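Cellulase (Xanthomonas axonopodis pv. citri, PDB 5HOS) probably hydrolyses internal beta-1,4-glucosidic bonds of cellulose and related glucans, as an endoglucanase of glycoside hydrolase family 5. Local coordinates at residues S133-N136 and D137-R141; G275-V278 and T279-L282; A308-S311 and G312-F316. One frame throughout, in Å; residues are numbered along the deposited sequence.

Interaction 1: S133-N136 and D137-R141; sequences STFN and DLWRR
Four successive i to i+4 backbone bonds carry the helix from S133-N136 into D137-R141: D137 N to S133 O, L138 N to T134 O (weak), W139 N to F135 O at 3.3 Å, and R140 N to N136 O, the shortest at 2.8 Å. One turn apart on the same side of the helix, F135 and W139 run side by side and meet as an offset edge-to-face pair, ring planes at 85°. The pyrrole edge of W139 is turned toward the face of F135, with W139 CD1 3.5 Å from F135 CE1. F135 gets there with CG anti to its backbone N (chi1 -173°). The indole N-H bonds to L156 O, which helps fix the ring's rotation. Elsewhere on the helix D137 makes a salt bridge to each of two arginines, one per carboxylate oxygen, both on the syn side: R140 NH2 lies 2.7 Å from D137 OD1 in one of the two conformers of R140, and R141 NE 2.8 Å from D137 OD2, which also accepts from Q81 NE2. In that conformer R140 NH2 stands over one face of the R141 guanidinium, toward its rim, the two groups turned against each other; the shared carboxylate probably offsets the like charges. E87 gives R141 a second acidic partner. In this beta/alpha barrel, helix 132-145 sets L138 and W139 against V114 of strand 109-114, and F135 and N136 against helix 165-181.

Interaction 2: G275-V278 and T279-L282; sequences GNTV and TCNL
N281 folds back over T277 at the start of helix 278-293, and its side chain can be followed outward from the backbone. CB lies 3.5 Å from T277 O, the carbonyl that also accepts the N281 backbone N-H at 2.9 Å. CG, anti to its own carbonyl carbon (chi1 -69°), comes closer still to T277 O, so the amide group sits beside that oxygen without bonding to it. At the tip the amide turns to water. OD1 accepts from two molecules: one, 2.9 Å away, also donates to G275 O, and the other also donates to N276 OD1. ND2 donates to a third water, 2.9 Å away, which in turn donates to N276 OD1. Three single-water bridges thus join the first turn of the helix to the loop leading into it. That loop follows strand 267-273 of the beta/alpha barrel, makes an inverse gamma turn centred on N276, and ends at T277, the N-cap. T277 OG1, placed between backbone N and carbonyl carbon by a chi1 of 72°, accepts from C280 N at 3.1 Å and satisfies an amide of the first turn. C280 CB packs 3.2 Å from G275 O, while its SG passes close to T277 OG1 and forms a disulfide to C243 SG, in the loop between strand 224-231 and helix 248-262. One residue beyond N281, L282 N closes the next helical bond on V278 O.

Interaction 3: A308-S311 and G312-F316; sequences AWWS and GAYPF
W310 and Y314 lay their rings flat against each other as an offset stack, the planes only 6° from parallel and the centroid of the tryptophan's six-membered ring 3.8 Å from that of the tyrosine. The overlap is uneven. W310 CZ3 sits over the centre of the phenol ring, whereas Y314 CD2 stands over the indole near its rim, 3.4 Å from W310 CE3. The phenol therefore covers the benzo half of the indole, and its CZ and CE2 are each 3.6 Å from W310 CZ3. Although the rings are nearly parallel, the two side chains cross obliquely as they leave the backbone: W310 CG is anti to its own carbonyl carbon (chi1 -75°), while Y314 CG extends anti to its backbone N (chi1 -167°). A type I beta turn from S311 to Y314 reverses the chain between the two rings and brings residues four apart face to face. Its closing bond runs from Y314 N to S311 O at 3.2 Å, with the donor well above the carbonyl plane. This turn belongs to the long loop between strand 298-306, the last strand of the beta/alpha barrel, and helix 330-341; loops in this position generally border the substrate cleft in family 5 enzymes. W304 adjoins both rings and is likely to steady them: its indole meets that of W310 steeply, and its NE1 makes a weak hydrogen bond with Y314 OH. At the pyrrole end, W310 NE1 makes another weak hydrogen bond, to A306 O.

Overall arrangement
The three contacts follow one another along the chain but differ in burial and chemistry. Interaction 1, partly buried in helix 132-145, divides its work between an apolar aromatic side and a charged network. Interaction 2, also partly buried, relies on capping, bridging waters and a disulfide where a loop enters helix 278-293. Interaction 3 is a surface contact of a loop without regular structure, carried mainly by ring stacking. Interactions 2 and 3 share one side of the chain, centres about 17 Å apart, and touch where G275 N packs 3.6 Å from F316 CE1. Interaction 1 lies across the barrel, its centre about 41 Å from that of interaction 2.

Interaction 1: S133-N136 and D137-R141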
loop_
_atom_site.group_PDB
_atom_site.type_symbol
_atom_site.label_atom_id
_atom_site.label_comp_id
_atom_site.label_asym_id
_atom_site.label_seq_id
_atom_site.Cartn_x
_atom_site.Cartn_y
_atom_site.Cartn_z
ATOM N N SER A 133 20.277 5.223 -7.525
ATOM C CA SER A 133 20.010 5.631 -8.906
ATOM C C SER A 133 19.086 4.669 -9.657
ATOM O O SER A 133 18.272 5.100 -10.457
ATOM C CB SER A 133 21.328 5.798 -9.688
ATOM O OG SER A 133 22.014 4.559 -9.813
ATOM N N THR A 134 19.219 3.369 -9.404
ATOM C CA THR A 134 18.351 2.382 -10.029
ATOM C C THR A 134 16.878 2.546 -9.612
ATOM O O THR A 134 15.971 2.453 -10.445
ATOM C CB THR A 134 18.863 0.963 -9.732
ATOM O OG1 THR A 134 20.132 0.798 -10.381
ATOM C CG2 THR A 134 17.901 -0.106 -10.236
ATOM N N PHE A 135 16.660 2.802 -8.329
ATOM C CA PHE A 135 15.328 3.053 -7.796
ATOM C C PHE A 135 14.780 4.383 -8.312
ATOM O O PHE A 135 13.604 4.464 -8.720
ATOM C CB PHE A 135 15.383 3.007 -6.261
ATOM C CG PHE A 135 14.039 3.092 -5.576
ATOM C CD1 PHE A 135 12.954 2.309 -5.994
ATOM C CD2 PHE A 135 13.875 3.914 -4.475
ATOM C CE1 PHE A 135 11.738 2.373 -5.343
ATOM C CE2 PHE A 135 12.655 3.985 -3.818
ATOM C CZ PHE A 135 11.587 3.219 -4.255
ATOM N N ASN A 136 15.630 5.408 -8.324
ATOM C CA ASN A 136 15.260 6.714 -8.877
ATOM C C ASN A 136 14.742 6.615 -10.311
ATOM O O ASN A 136 13.768 7.276 -10.669
ATOM C CB ASN A 136 16.448 7.680 -8.877
ATOM C CG ASN A 136 16.817 8.192 -7.496
ATOM O OD1 ASN A 136 16.082 8.031 -6.522
ATOM N ND2 ASN A 136 17.979 8.833 -7.415
ATOM N N ASP A 137 15.405 5.800 -11.133
ATOM C CA ASP A 137 15.031 5.697 -12.539
ATOM C C ASP A 137 13.646 5.083 -12.721
ATOM O O ASP A 137 12.889 5.542 -13.566
ATOM C CB ASP A 137 16.053 4.907 -13.337
ATOM C CG ASP A 137 15.747 4.918 -14.804
ATOM O OD1 ASP A 137 15.957 5.972 -15.437
ATOM O OD2 ASP A 137 15.249 3.891 -15.312
ATOM N N LEU A 138 13.320 4.046 -11.940
ATOM C CA LEU A 138 11.948 3.504 -11.955
ATOM C C LEU A 138 10.930 4.611 -11.716
ATOM O O LEU A 138 9.991 4.781 -12.499
ATOM C CB LEU A 138 11.752 2.419 -10.888
ATOM C CG LEU A 138 10.312 1.919 -10.664
ATOM C CD1 LEU A 138 9.779 1.194 -11.883
ATOM C CD2 LEU A 138 10.218 1.034 -9.432
ATOM N N TRP A 139 11.114 5.345 -10.622
ATOM C CA TRP A 139 10.137 6.365 -10.224
ATOM C C TRP A 139 10.106 7.583 -11.140
ATOM O O TRP A 139 9.048 8.184 -11.292
ATOM C CB TRP A 139 10.247 6.734 -8.735
ATOM C CG TRP A 139 9.441 5.759 -7.928
ATOM C CD1 TRP A 139 9.905 4.841 -7.039
ATOM C CD2 TRP A 139 8.029 5.548 -8.031
ATOM N NE1 TRP A 139 8.868 4.089 -6.556
ATOM C CE2 TRP A 139 7.702 4.495 -7.153
ATOM C CE3 TRP A 139 7.008 6.150 -8.777
ATOM C CZ2 TRP A 139 6.384 4.045 -6.977
ATOM C CZ3 TRP A 139 5.692 5.698 -8.611
ATOM C CH2 TRP A 139 5.395 4.650 -7.720
ATOM N N ARG A 140 11.238 7.931 -11.753
ATOM C CA ARG A 140 11.247 8.960 -12.798
ATOM C C ARG A 140 10.313 8.558 -13.939
ATOM O O ARG A 140 9.456 9.341 -14.357
ATOM C CB ARG A 140 12.662 9.183 -13.349
ATOM C CG ARG A 140 12.776 10.354 -14.322
ATOM C CD ARG A 140 14.182 10.510 -14.883
ATOM N NE ARG A 140 14.656 9.280 -15.520
ATOM C CZ ARG A 140 14.325 8.850 -16.741
ATOM N NH1 ARG A 140 13.498 9.541 -17.528
ATOM N NH2 ARG A 140 14.833 7.707 -17.185
ATOM N N ARG A 141 10.478 7.328 -14.417
ATOM C CA ARG A 141 9.688 6.807 -15.537
ATOM C C ARG A 141 8.212 6.644 -15.196
ATOM O O ARG A 141 7.365 6.959 -16.012
ATOM C CB ARG A 141 10.274 5.487 -16.039
ATOM C CG ARG A 141 11.658 5.646 -16.657
ATOM C CD ARG A 141 12.231 4.301 -17.056
ATOM N NE ARG A 141 13.602 4.373 -17.578
ATOM C CZ ARG A 141 13.944 4.677 -18.831
ATOM N NH1 ARG A 141 13.035 4.978 -19.758
ATOM N NH2 ARG A 141 15.230 4.685 -19.163
#

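Interaction 2: G275-V278 and T279-L282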
loop_
_atom_site.group_PDB
_atom_site.type_symbol
_atom_site.label_atom_id
_atom_site.label_comp_id
_atom_site.label_asym_id
_atom_site.label_seq_id
_atom_site.Cartn_x
_atom_site.Cartn_y
_atom_site.Cartn_z
ATOM N N GLY A 275 -9.658 -11.403 10.481
ATOM C CA GLY A 275 -10.465 -12.554 10.132
ATOM C C GLY A 275 -11.903 -12.366 10.570
ATOM O O GLY A 275 -12.252 -11.364 11.200
ATOM N N ASN A 276 -12.731 -13.349 10.229
ATOM C CA ASN A 276 -14.143 -13.306 10.549
ATOM C C ASN A 276 -14.412 -13.912 11.927
ATOM O O ASN A 276 -14.816 -15.066 12.037
ATOM C CB ASN A 276 -14.955 -14.023 9.470
ATOM C CG ASN A 276 -16.442 -13.920 9.715
ATOM O OD1 ASN A 276 -16.919 -12.901 10.199
ATOM N ND2 ASN A 276 -17.182 -14.975 9.398
ATOM N N THR A 277 -14.162 -13.120 12.967
ATOM C CA THR A 277 -14.442 -13.510 14.361
ATOM C C THR A 277 -15.074 -12.334 15.090
ATOM O O THR A 277 -14.918 -11.181 14.680
ATOM C CB THR A 277 -13.174 -13.956 15.139
ATOM O OG1 THR A 277 -12.341 -12.823 15.436
ATOM C CG2 THR A 277 -12.368 -14.990 14.364
ATOM N N VAL A 278 -15.764 -12.635 16.188
ATOM C CA VAL A 278 -16.463 -11.616 16.974
ATOM C C VAL A 278 -15.480 -10.566 17.501
ATOM O O VAL A 278 -15.748 -9.362 17.418
ATOM C CB VAL A 278 -17.258 -12.245 18.150
ATOM C CG1 VAL A 278 -17.817 -11.168 19.069
ATOM C CG2 VAL A 278 -18.401 -13.105 17.616
ATOM N N THR A 279 -14.351 -11.025 18.038
ATOM C CA THR A 279 -13.317 -10.119 18.556
ATOM C C THR A 279 -12.697 -9.269 17.448
ATOM O O THR A 279 -12.535 -8.061 17.618
ATOM C CB THR A 279 -12.223 -10.895 19.320
ATOM O OG1 THR A 279 -12.839 -11.648 20.353
ATOM C CG2 THR A 279 -11.194 -9.943 19.943
ATOM N N CYS A 280 -12.367 -9.895 16.319
ATOM C CA CYS A 280 -11.846 -9.158 15.162
ATOM C C CYS A 280 -12.815 -8.071 14.686
ATOM O O CYS A 280 -12.391 -6.958 14.354
ATOM C CB CYS A 280 -11.512 -10.107 14.005
ATOM S SG CYS A 280 -9.969 -11.041 14.186
ATOM N N ASN A 281 -14.110 -8.385 14.669
ATOM C CA ASN A 281 -15.117 -7.408 14.249
ATOM C C ASN A 281 -15.136 -6.164 15.135
ATOM O O ASN A 281 -15.201 -5.045 14.629
ATOM C CB ASN A 281 -16.504 -8.055 14.165
ATOM C CG ASN A 281 -16.612 -9.063 13.023
ATOM O OD1 ASN A 281 -15.771 -9.098 12.118
ATOM N ND2 ASN A 281 -17.654 -9.890 13.063
ATOM N N LEU A 282 -15.054 -6.359 16.452
ATOM C CA LEU A 282 -14.938 -5.233 17.390
ATOM C C LEU A 282 -13.659 -4.435 17.162
ATOM O O LEU A 282 -13.696 -3.203 17.117
ATOM C CB LEU A 282 -14.980 -5.715 18.842
ATOM C CG LEU A 282 -16.335 -6.239 19.329
ATOM C CD1 LEU A 282 -16.180 -6.994 20.641
ATOM C CD2 LEU A 282 -17.344 -5.104 19.478
HETATM O O HOH W 1 -13.161 -8.745 11.019
HETATM O O HOH W 2 -16.595 -10.261 9.711
HETATM O O HOH W 3 -18.983 -12.267 12.029
#

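Interaction 3: A308-S311 and G312-F316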
loop_
_atom_site.group_PDB
_atom_site.type_symbol
_atom_site.label_atom_id
_atom_site.label_comp_id
_atom_site.label_asym_id
_atom_site.label_seq_id
_atom_site.Cartn_x
_atom_site.Cartn_y
_atom_site.Cartn_z
ATOM N N ALA A 308 -9.100 -12.026 -7.526
ATOM C CA ALA A 308 -9.828 -13.211 -7.981
ATOM C C ALA A 308 -9.167 -14.557 -7.650
ATOM O O ALA A 308 -9.844 -15.591 -7.697
ATOM C CB ALA A 308 -10.090 -13.110 -9.484
ATOM N N TRP A 309 -7.870 -14.560 -7.326
ATOM C CA TRP A 309 -7.119 -15.818 -7.157
ATOM C C TRP A 309 -6.782 -16.221 -5.715
ATOM O O TRP A 309 -6.026 -17.174 -5.513
ATOM C CB TRP A 309 -5.846 -15.790 -8.024
ATOM C CG TRP A 309 -6.092 -15.914 -9.525
ATOM C CD1 TRP A 309 -7.294 -16.099 -10.165
ATOM C CD2 TRP A 309 -5.095 -15.901 -10.556
ATOM N NE1 TRP A 309 -7.100 -16.178 -11.523
ATOM C CE2 TRP A 309 -5.761 -16.069 -11.792
ATOM C CE3 TRP A 309 -3.703 -15.761 -10.552
ATOM C CZ2 TRP A 309 -5.079 -16.089 -13.017
ATOM C CZ3 TRP A 309 -3.020 -15.789 -11.768
ATOM C CH2 TRP A 309 -3.712 -15.952 -12.984
ATOM N N TRP A 310 -7.352 -15.542 -4.716
ATOM C CA TRP A 310 -7.159 -15.955 -3.320
ATOM C C TRP A 310 -7.839 -17.301 -3.093
ATOM O O TRP A 310 -8.908 -17.564 -3.646
ATOM C CB TRP A 310 -7.728 -14.934 -2.315
ATOM C CG TRP A 310 -6.900 -13.698 -2.141
ATOM C CD1 TRP A 310 -7.234 -12.432 -2.524
ATOM C CD2 TRP A 310 -5.610 -13.601 -1.517
ATOM N NE1 TRP A 310 -6.235 -11.554 -2.188
ATOM C CE2 TRP A 310 -5.225 -12.242 -1.569
ATOM C CE3 TRP A 310 -4.740 -14.530 -0.923
ATOM C CZ2 TRP A 310 -4.003 -11.786 -1.054
ATOM C CZ3 TRP A 310 -3.521 -14.072 -0.407
ATOM C CH2 TRP A 310 -3.168 -12.711 -0.478
ATOM N N SER A 311 -7.216 -18.136 -2.268
ATOM C CA SER A 311 -7.797 -19.422 -1.895
ATOM C C SER A 311 -8.994 -19.206 -0.965
ATOM O O SER A 311 -9.158 -18.126 -0.370
ATOM C CB SER A 311 -6.750 -20.319 -1.232
ATOM O OG SER A 311 -6.408 -19.857 0.063
ATOM N N GLY A 312 -9.827 -20.239 -0.856
ATOM C CA GLY A 312 -11.017 -20.204 -0.004
ATOM C C GLY A 312 -10.723 -20.086 1.483
ATOM O O GLY A 312 -11.534 -19.547 2.233
ATOM N N ALA A 313 -9.561 -20.590 1.901
ATOM C CA ALA A 313 -9.138 -20.524 3.299
ATOM C C ALA A 313 -8.526 -19.179 3.692
ATOM O O ALA A 313 -8.315 -18.944 4.880
ATOM C CB ALA A 313 -8.153 -21.647 3.606
ATOM N N TYR A 314 -8.233 -18.298 2.730
ATOM C CA TYR A 314 -7.561 -17.045 3.074
ATOM C C TYR A 314 -8.462 -16.159 3.956
ATOM O O TYR A 314 -9.500 -15.684 3.489
ATOM C CB TYR A 314 -7.098 -16.274 1.836
ATOM C CG TYR A 314 -6.140 -15.173 2.205
ATOM C CD1 TYR A 314 -4.922 -15.468 2.819
ATOM C CD2 TYR A 314 -6.453 -13.833 1.967
ATOM C CE1 TYR A 314 -4.041 -14.461 3.187
ATOM C CE2 TYR A 314 -5.576 -12.817 2.320
ATOM C CZ TYR A 314 -4.374 -13.134 2.933
ATOM O OH TYR A 314 -3.508 -12.130 3.289
ATOM N N PRO A 315 -8.055 -15.931 5.230
ATOM C CA PRO A 315 -8.976 -15.299 6.191
ATOM C C PRO A 315 -9.339 -13.841 5.923
ATOM O O PRO A 315 -10.381 -13.385 6.405
ATOM C CB PRO A 315 -8.238 -15.426 7.528
ATOM C CG PRO A 315 -6.798 -15.497 7.169
ATOM C CD PRO A 315 -6.736 -16.204 5.841
ATOM N N PHE A 316 -8.508 -13.122 5.169
ATOM C CA PHE A 316 -8.750 -11.695 4.916
ATOM C C PHE A 316 -9.399 -11.413 3.568
ATOM O O PHE A 316 -9.591 -10.247 3.214
ATOM C CB PHE A 316 -7.440 -10.898 5.005
ATOM C CG PHE A 316 -6.640 -11.139 6.259
ATOM C CD1 PHE A 316 -7.257 -11.257 7.498
ATOM C CD2 PHE A 316 -5.254 -11.206 6.201
ATOM C CE1 PHE A 316 -6.514 -11.462 8.650
ATOM C CE2 PHE A 316 -4.502 -11.400 7.352
ATOM C CZ PHE A 316 -5.131 -11.533 8.580
#